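Local structure of ribosomal RNA small subunit methyltransferase E (Neisseria gonorrhoeae, 5VM8) at residues A[122-125]-A[131-134]; A[174-179]-A[211-216]. The protein probably transfers a methyl group from S-adenosyl methionine to N3 of a uridine in 16S ribosomal RNA, using a SPOUT methyltransferase domain with a trefoil knot. One frame throughout, in Å; residues are numbered along the deposited sequence.

Interaction 1: residues A[122-125]-A[131-134]; sequences VRLD and KRLA
Arg-132 sets its CG opposite the carbonyl carbon (chi1 -59°) and then runs out extended to NE, which carries the guanidinium away from helix 128-147 and up against the loop 122-125. There it takes hold of the backbone rather than a side chain. Arg-132 NE, 3.1 Å from Arg-123 O, and NH2, 3.0 Å from the same Arg-123 O, both donate hydrogen bonds to it in a side-on grip. The oxygen sits close to the guanidinium plane. NH2 comes in on a lone pair in the carbonyl plane, while NE approaches nearly along the C=O axis; both N-H...O angles are 148°, a moderate departure from straight, as expected for a shared acceptor. Val-122 lies over one face of the guanidinium, offset toward the rim, with CG1 only 3.2 Å from Arg-132 NE. Leu-124 crosses the arginine chain at about a right angle, its CD2 4.0 Å from Arg-132 CD. The side chain of Arg-123 turns the other way, forming a side-on salt bridge to Asp-125, NE to OD1 and NH2 to OD2. Val-122 also packs on Ile-91 and Ser-93, and Asp-125 O accepts from Arg-128 at the start of the helix. With two hydrogen bonds to one oxygen and Val-122 over one face, the Arg-132 guanidinium probably has little freedom to rotate, and its positive charge would be expected to polarise the Arg-123 carbonyl.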
ATOM      1  N   VAL A 122      15.667 -10.163   7.604  1.00 40.50           N
ATOM      2  CA  VAL A 122      14.738 -11.037   6.912  1.00 44.78           C
ATOM      3  C   VAL A 122      15.505 -11.793   5.835  1.00 52.35           C
ATOM      4  O   VAL A 122      16.221 -11.198   5.015  1.00 50.34           O
ATOM      5  CB  VAL A 122      13.550 -10.260   6.308  1.00 47.08           C
ATOM      6  CG1 VAL A 122      12.719 -11.186   5.415  1.00 47.14           C
ATOM      7  CG2 VAL A 122      12.656  -9.648   7.413  1.00 40.57           C
ATOM      8  N   ARG A 123      15.360 -13.104   5.847  1.00 50.70           N
ATOM      9  CA  ARG A 123      16.020 -13.945   4.870  1.00 48.18           C
ATOM     10  C   ARG A 123      15.361 -13.755   3.509  1.00 50.94           C
ATOM     11  O   ARG A 123      14.143 -13.879   3.380  1.00 55.10           O
ATOM     12  CB  ARG A 123      15.939 -15.396   5.345  1.00 46.97           C
ATOM     13  CG  ARG A 123      16.499 -16.386   4.375  1.00 54.45           C
ATOM     14  CD  ARG A 123      17.074 -17.572   5.066  1.00 51.42           C
ATOM     15  NE  ARG A 123      17.666 -18.457   4.089  1.00 57.66           N
ATOM     16  CZ  ARG A 123      17.439 -19.759   4.031  1.00 62.58           C
ATOM     17  NH1 ARG A 123      16.636 -20.333   4.911  1.00 65.39           N
ATOM     18  NH2 ARG A 123      18.025 -20.490   3.098  1.00 66.41           N
ATOM     19  N   LEU A 124      16.155 -13.430   2.484  1.00 56.99           N
ATOM     20  CA  LEU A 124      15.598 -13.194   1.153  1.00 50.36           C
ATOM     21  C   LEU A 124      16.199 -14.050   0.039  1.00 52.23           C
ATOM     22  O   LEU A 124      15.819 -13.854  -1.120  1.00 53.79           O
ATOM     23  CB  LEU A 124      15.734 -11.712   0.762  1.00 43.82           C
ATOM     24  CG  LEU A 124      15.108 -10.633   1.657  1.00 43.49           C
ATOM     25  CD1 LEU A 124      15.439  -9.287   1.119  1.00 48.11           C
ATOM     26  CD2 LEU A 124      13.597 -10.766   1.764  1.00 42.36           C
ATOM     27  N   ASP A 125      17.103 -14.994   0.344  1.00 46.01           N
ATOM     28  CA  ASP A 125      17.762 -15.780  -0.696  1.00 49.25           C
ATOM     29  C   ASP A 125      16.819 -16.839  -1.275  1.00 59.84           C
ATOM     30  O   ASP A 125      15.738 -17.131  -0.739  1.00 60.52           O
ATOM     31  CB  ASP A 125      19.014 -16.466  -0.154  1.00 53.56           C
ATOM     32  CG  ASP A 125      18.758 -17.214   1.141  1.00 57.47           C
ATOM     33  OD1 ASP A 125      18.720 -16.563   2.201  1.00 58.75           O
ATOM     34  OD2 ASP A 125      18.584 -18.445   1.102  1.00 60.68           O
ATOM     35  N   LYS A 131       8.594 -14.813  -3.016  1.00 55.96           N
ATOM     36  CA  LYS A 131       7.448 -15.298  -2.256  1.00 52.15           C
ATOM     37  C   LYS A 131       6.954 -14.246  -1.270  1.00 50.73           C
ATOM     38  O   LYS A 131       5.743 -14.103  -1.081  1.00 56.39           O
ATOM     39  CB  LYS A 131       7.794 -16.605  -1.539  1.00 47.13           C
ATOM     40  CG  LYS A 131       8.154 -17.766  -2.480  1.00 56.63           C
ATOM     41  CD  LYS A 131       8.140 -19.114  -1.725  1.00 65.13           C
ATOM     42  CE  LYS A 131       8.565 -20.281  -2.590  1.00 68.65           C
ATOM     43  NZ  LYS A 131       8.719 -21.490  -1.741  1.00 72.87           N
ATOM     44  N   ARG A 132       7.867 -13.485  -0.654  1.00 42.21           N
ATOM     45  CA  ARG A 132       7.454 -12.418   0.258  1.00 44.67           C
ATOM     46  C   ARG A 132       6.785 -11.273  -0.494  1.00 53.27           C
ATOM     47  O   ARG A 132       5.748 -10.758  -0.058  1.00 54.83           O
ATOM     48  CB  ARG A 132       8.650 -11.897   1.062  1.00 40.41           C
ATOM     49  CG  ARG A 132       9.341 -12.944   1.906  1.00 43.22           C
ATOM     50  CD  ARG A 132      10.126 -12.330   3.053  1.00 49.39           C
ATOM     51  NE  ARG A 132      11.078 -13.290   3.615  1.00 59.07           N
ATOM     52  CZ  ARG A 132      10.847 -14.107   4.645  1.00 64.30           C
ATOM     53  NH1 ARG A 132       9.672 -14.107   5.284  1.00 53.76           N
ATOM     54  NH2 ARG A 132      11.813 -14.939   5.034  1.00 68.24           N
ATOM     55  N   LEU A 133       7.367 -10.861  -1.625  1.00 53.37           N
ATOM     56  CA  LEU A 133       6.748  -9.822  -2.437  1.00 50.58           C
ATOM     57  C   LEU A 133       5.312 -10.205  -2.804  1.00 54.20           C
ATOM     58  O   LEU A 133       4.382  -9.404  -2.643  1.00 40.76           O
ATOM     59  CB  LEU A 133       7.595  -9.579  -3.698  1.00 47.45           C
ATOM     60  CG  LEU A 133       7.188  -8.397  -4.582  1.00 48.98           C
ATOM     61  CD1 LEU A 133       7.220  -7.127  -3.786  1.00 50.68           C
ATOM     62  CD2 LEU A 133       8.091  -8.251  -5.822  1.00 47.45           C
ATOM     63  N   ALA A 134       5.110 -11.452  -3.249  1.00 38.22           N
ATOM     64  CA  ALA A 134       3.779 -11.898  -3.634  1.00 44.34           C
ATOM     65  C   ALA A 134       2.833 -11.929  -2.440  1.00 50.28           C
ATOM     66  O   ALA A 134       1.652 -11.583  -2.567  1.00 56.06           O
ATOM     67  CB  ALA A 134       3.862 -13.284  -4.291  1.00 43.88           C
TER

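Interaction 2: residues A[174-179]-A[211-216]; sequences KLIMSI and QQAFEA
Ser-178 OG, just past the end of strand 173-177, is hydrogen-bonded both to Glu-210 OE1 on helix 207-215 and to Asn-180 N, tying the loop after the strand to the helix. On the strand itself, Ile-176 holds CG1 opposite its backbone N (chi1 -179°) and stays extended, sending CD1 straight out to Ala-213. The two methyls meet end to end, Ile-176 CD1 to Ala-213 CB being 3.8 Å. Trp-205 touches Ile-176 as well, and Tyr-161 touches Ala-213. Two residues back, on the same side of the strand, the chain of Lys-174 meets a carbonyl: CE of Lys-174 comes within 3.6 Å of Ala-216 O, and CD is farther off at 4.1 Å from the same Ala-216 O. The lysine chain bends at chi3 (-87°) and again at chi4, so the methylene rather than the ammonium lies against the oxygen, while NZ makes a weak bond to Asn-172 O. Helix 207-215 links strands 195-199 and 219-222, and strand 173-177 lies between those two in the parallel sheet, so the contact seats a beta-alpha-beta crossover on the strand it passes over. Strand and helix thus touch through methyl packing and one carbon-oxygen approach, with the directional tie supplied by Ser-178 and Glu-210; CE of Lys-174, next to the ammonium, is probably polarised, which would make its approach to Ala-216 O mildly favourable.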
ATOM      1  N   LYS A 174      10.962  14.828   0.054  1.00 43.47           N
ATOM      2  CA  LYS A 174      11.741  13.642   0.398  1.00 45.96           C
ATOM      3  C   LYS A 174      11.991  13.663   1.899  1.00 46.83           C
ATOM      4  O   LYS A 174      12.706  14.535   2.410  1.00 50.66           O
ATOM      5  CB  LYS A 174      13.033  13.598  -0.414  1.00 45.17           C
ATOM      6  CG  LYS A 174      12.769  13.745  -1.915  1.00 48.86           C
ATOM      7  CD  LYS A 174      14.045  13.535  -2.764  1.00 54.74           C
ATOM      8  CE  LYS A 174      14.852  14.820  -2.947  1.00 56.15           C
ATOM      9  NZ  LYS A 174      14.207  15.763  -3.896  1.00 57.70           N
ATOM     10  N   LEU A 175      11.380  12.711   2.586  1.00 45.04           N
ATOM     11  CA  LEU A 175      11.285  12.672   4.031  1.00 37.97           C
ATOM     12  C   LEU A 175      11.860  11.356   4.533  1.00 46.49           C
ATOM     13  O   LEU A 175      11.591  10.298   3.959  1.00 49.74           O
ATOM     14  CB  LEU A 175       9.813  12.812   4.456  1.00 36.93           C
ATOM     15  CG  LEU A 175       9.161  14.104   3.954  1.00 45.89           C
ATOM     16  CD1 LEU A 175       7.742  14.226   4.478  1.00 49.62           C
ATOM     17  CD2 LEU A 175       9.976  15.369   4.319  1.00 38.99           C
ATOM     18  N   ILE A 176      12.650  11.426   5.604  1.00 36.78           N
ATOM     19  CA  ILE A 176      13.122  10.248   6.307  1.00 36.31           C
ATOM     20  C   ILE A 176      12.789  10.410   7.783  1.00 45.55           C
ATOM     21  O   ILE A 176      13.023  11.480   8.363  1.00 47.74           O
ATOM     22  CB  ILE A 176      14.633  10.002   6.075  1.00 37.13           C
ATOM     23  CG1 ILE A 176      15.078   8.748   6.811  1.00 36.78           C
ATOM     24  CG2 ILE A 176      15.474  11.209   6.482  1.00 38.58           C
ATOM     25  CD1 ILE A 176      16.546   8.349   6.575  1.00 37.80           C
ATOM     26  N   MET A 177      12.178   9.376   8.370  1.00 47.02           N
ATOM     27  CA  MET A 177      11.910   9.368   9.809  1.00 47.45           C
ATOM     28  C   MET A 177      13.195   9.107  10.561  1.00 44.23           C
ATOM     29  O   MET A 177      13.763   8.016  10.494  1.00 45.14           O
ATOM     30  CB  MET A 177      10.869   8.328  10.199  1.00 52.34           C
ATOM     31  CG  MET A 177       9.496   8.640   9.699  1.00 60.92           C
ATOM     32  SD  MET A 177       8.221   8.210  10.907  1.00 63.82           S
ATOM     33  CE  MET A 177       8.866   8.988  12.387  1.00 69.36           C
ATOM     34  N   SER A 178      13.640  10.111  11.282  1.00 32.67           N
ATOM     35  CA  SER A 178      14.890  10.009  11.989  1.00 36.53           C
ATOM     36  C   SER A 178      14.912  11.144  12.969  1.00 44.91           C
ATOM     37  O   SER A 178      14.309  12.185  12.713  1.00 44.77           O
ATOM     38  CB  SER A 178      16.089  10.119  11.027  1.00 40.42           C
ATOM     39  OG  SER A 178      17.291  10.248  11.750  1.00 46.12           O
ATOM     40  N   ILE A 179      15.654  10.960  14.063  1.00 51.77           N
ATOM     41  CA  ILE A 179      15.727  11.994  15.073  1.00 49.88           C
ATOM     42  C   ILE A 179      16.901  12.915  14.829  1.00 54.77           C
ATOM     43  O   ILE A 179      17.052  13.919  15.531  1.00 57.89           O
ATOM     44  CB  ILE A 179      15.830  11.350  16.467  1.00 56.00           C
ATOM     45  CG1 ILE A 179      15.228  12.265  17.542  1.00 62.69           C
ATOM     46  CG2 ILE A 179      17.295  11.002  16.780  1.00 61.94           C
ATOM     47  CD1 ILE A 179      14.752  11.512  18.778  1.00 69.64           C
ATOM     48  N   GLN A 211      23.444   9.798   6.482  1.00 55.09           N
ATOM     49  CA  GLN A 211      24.223  10.691   5.637  1.00 55.48           C
ATOM     50  C   GLN A 211      23.836  10.558   4.175  1.00 49.24           C
ATOM     51  O   GLN A 211      23.669  11.564   3.476  1.00 56.19           O
ATOM     52  CB  GLN A 211      25.711  10.422   5.813  1.00 64.60           C
ATOM     53  CG  GLN A 211      26.374  11.343   6.803  1.00 74.58           C
ATOM     54  CD  GLN A 211      26.412  12.784   6.340  1.00 75.21           C
ATOM     55  OE1 GLN A 211      26.388  13.695   7.159  1.00 76.88           O
ATOM     56  NE2 GLN A 211      26.509  12.996   5.030  1.00 74.36           N
ATOM     57  N   GLN A 212      23.682   9.329   3.692  1.00 48.62           N
ATOM     58  CA  GLN A 212      23.333   9.161   2.289  1.00 51.93           C
ATOM     59  C   GLN A 212      21.994   9.816   1.985  1.00 48.67           C
ATOM     60  O   GLN A 212      21.859  10.522   0.981  1.00 49.76           O
ATOM     61  CB  GLN A 212      23.334   7.674   1.922  1.00 53.37           C
ATOM     62  CG  GLN A 212      24.752   7.137   1.635  1.00 61.97           C
ATOM     63  CD  GLN A 212      24.920   5.634   1.889  1.00 70.41           C
ATOM     64  OE1 GLN A 212      23.975   4.857   1.769  1.00 66.25           O
ATOM     65  NE2 GLN A 212      26.145   5.226   2.233  1.00 83.12           N
ATOM     66  N   ALA A 213      21.013   9.637   2.880  1.00 45.01           N
ATOM     67  CA  ALA A 213      19.705  10.254   2.714  1.00 43.42           C
ATOM     68  C   ALA A 213      19.814  11.769   2.764  1.00 43.99           C
ATOM     69  O   ALA A 213      19.266  12.464   1.902  1.00 49.30           O
ATOM     70  CB  ALA A 213      18.737   9.727   3.781  1.00 36.19           C
ATOM     71  N   PHE A 214      20.584  12.295   3.715  1.00 47.46           N
ATOM     72  CA  PHE A 214      20.801  13.739   3.783  1.00 52.62           C
ATOM     73  C   PHE A 214      21.417  14.260   2.477  1.00 57.42           C
ATOM     74  O   PHE A 214      20.996  15.293   1.938  1.00 59.51           O
ATOM     75  CB  PHE A 214      21.689  14.046   5.000  1.00 62.17           C
ATOM     76  CG  PHE A 214      21.991  15.519   5.210  1.00 71.70           C
ATOM     77  CD1 PHE A 214      22.915  16.186   4.424  1.00 72.49           C
ATOM     78  CD2 PHE A 214      21.360  16.227   6.230  1.00 69.36           C
ATOM     79  CE1 PHE A 214      23.177  17.526   4.631  1.00 74.12           C
ATOM     80  CE2 PHE A 214      21.628  17.561   6.443  1.00 68.84           C
ATOM     81  CZ  PHE A 214      22.537  18.212   5.642  1.00 71.86           C
ATOM     82  N   GLU A 215      22.434  13.566   1.961  1.00 55.72           N
ATOM     83  CA  GLU A 215      23.039  13.959   0.686  1.00 54.00           C
ATOM     84  C   GLU A 215      22.087  13.768  -0.498  1.00 50.11           C
ATOM     85  O   GLU A 215      22.175  14.502  -1.486  1.00 51.89           O
ATOM     86  CB  GLU A 215      24.341  13.182   0.475  1.00 60.77           C
ATOM     87  CG  GLU A 215      25.448  13.593   1.427  1.00 65.71           C
ATOM     88  CD  GLU A 215      26.584  12.604   1.428  1.00 76.15           C
ATOM     89  OE1 GLU A 215      26.480  11.598   0.690  1.00 82.56           O
ATOM     90  OE2 GLU A 215      27.582  12.834   2.145  1.00 80.25           O
ATOM     91  N   ALA A 216      21.199  12.777  -0.450  1.00 44.48           N
ATOM     92  CA  ALA A 216      20.197  12.631  -1.507  1.00 48.82           C
ATOM     93  C   ALA A 216      19.071  13.665  -1.411  1.00 49.32           C
ATOM     94  O   ALA A 216      18.101  13.576  -2.166  1.00 47.74           O
ATOM     95  CB  ALA A 216      19.585  11.228  -1.487  1.00 44.22           C
TER

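In the fold
Both contacts belong to the SPOUT methyltransferase domain, yet they share no helix or strand; their centres are 26 Å apart and their nearest atoms about 17 Å. Interaction 1 is local and superficial: a loop is tied back to the helix that follows it, with none of its touching residues buried, and a charged side chain does the work through directional bonds to backbone. Interaction 2 spans a longer separation in sequence and joins a sheet strand to a crossover helix, partly buried, with aliphatic packing at its inner part and a lysine at its more exposed end. One thus ties a surface loop to its helix, the other packs a helix on the sheet.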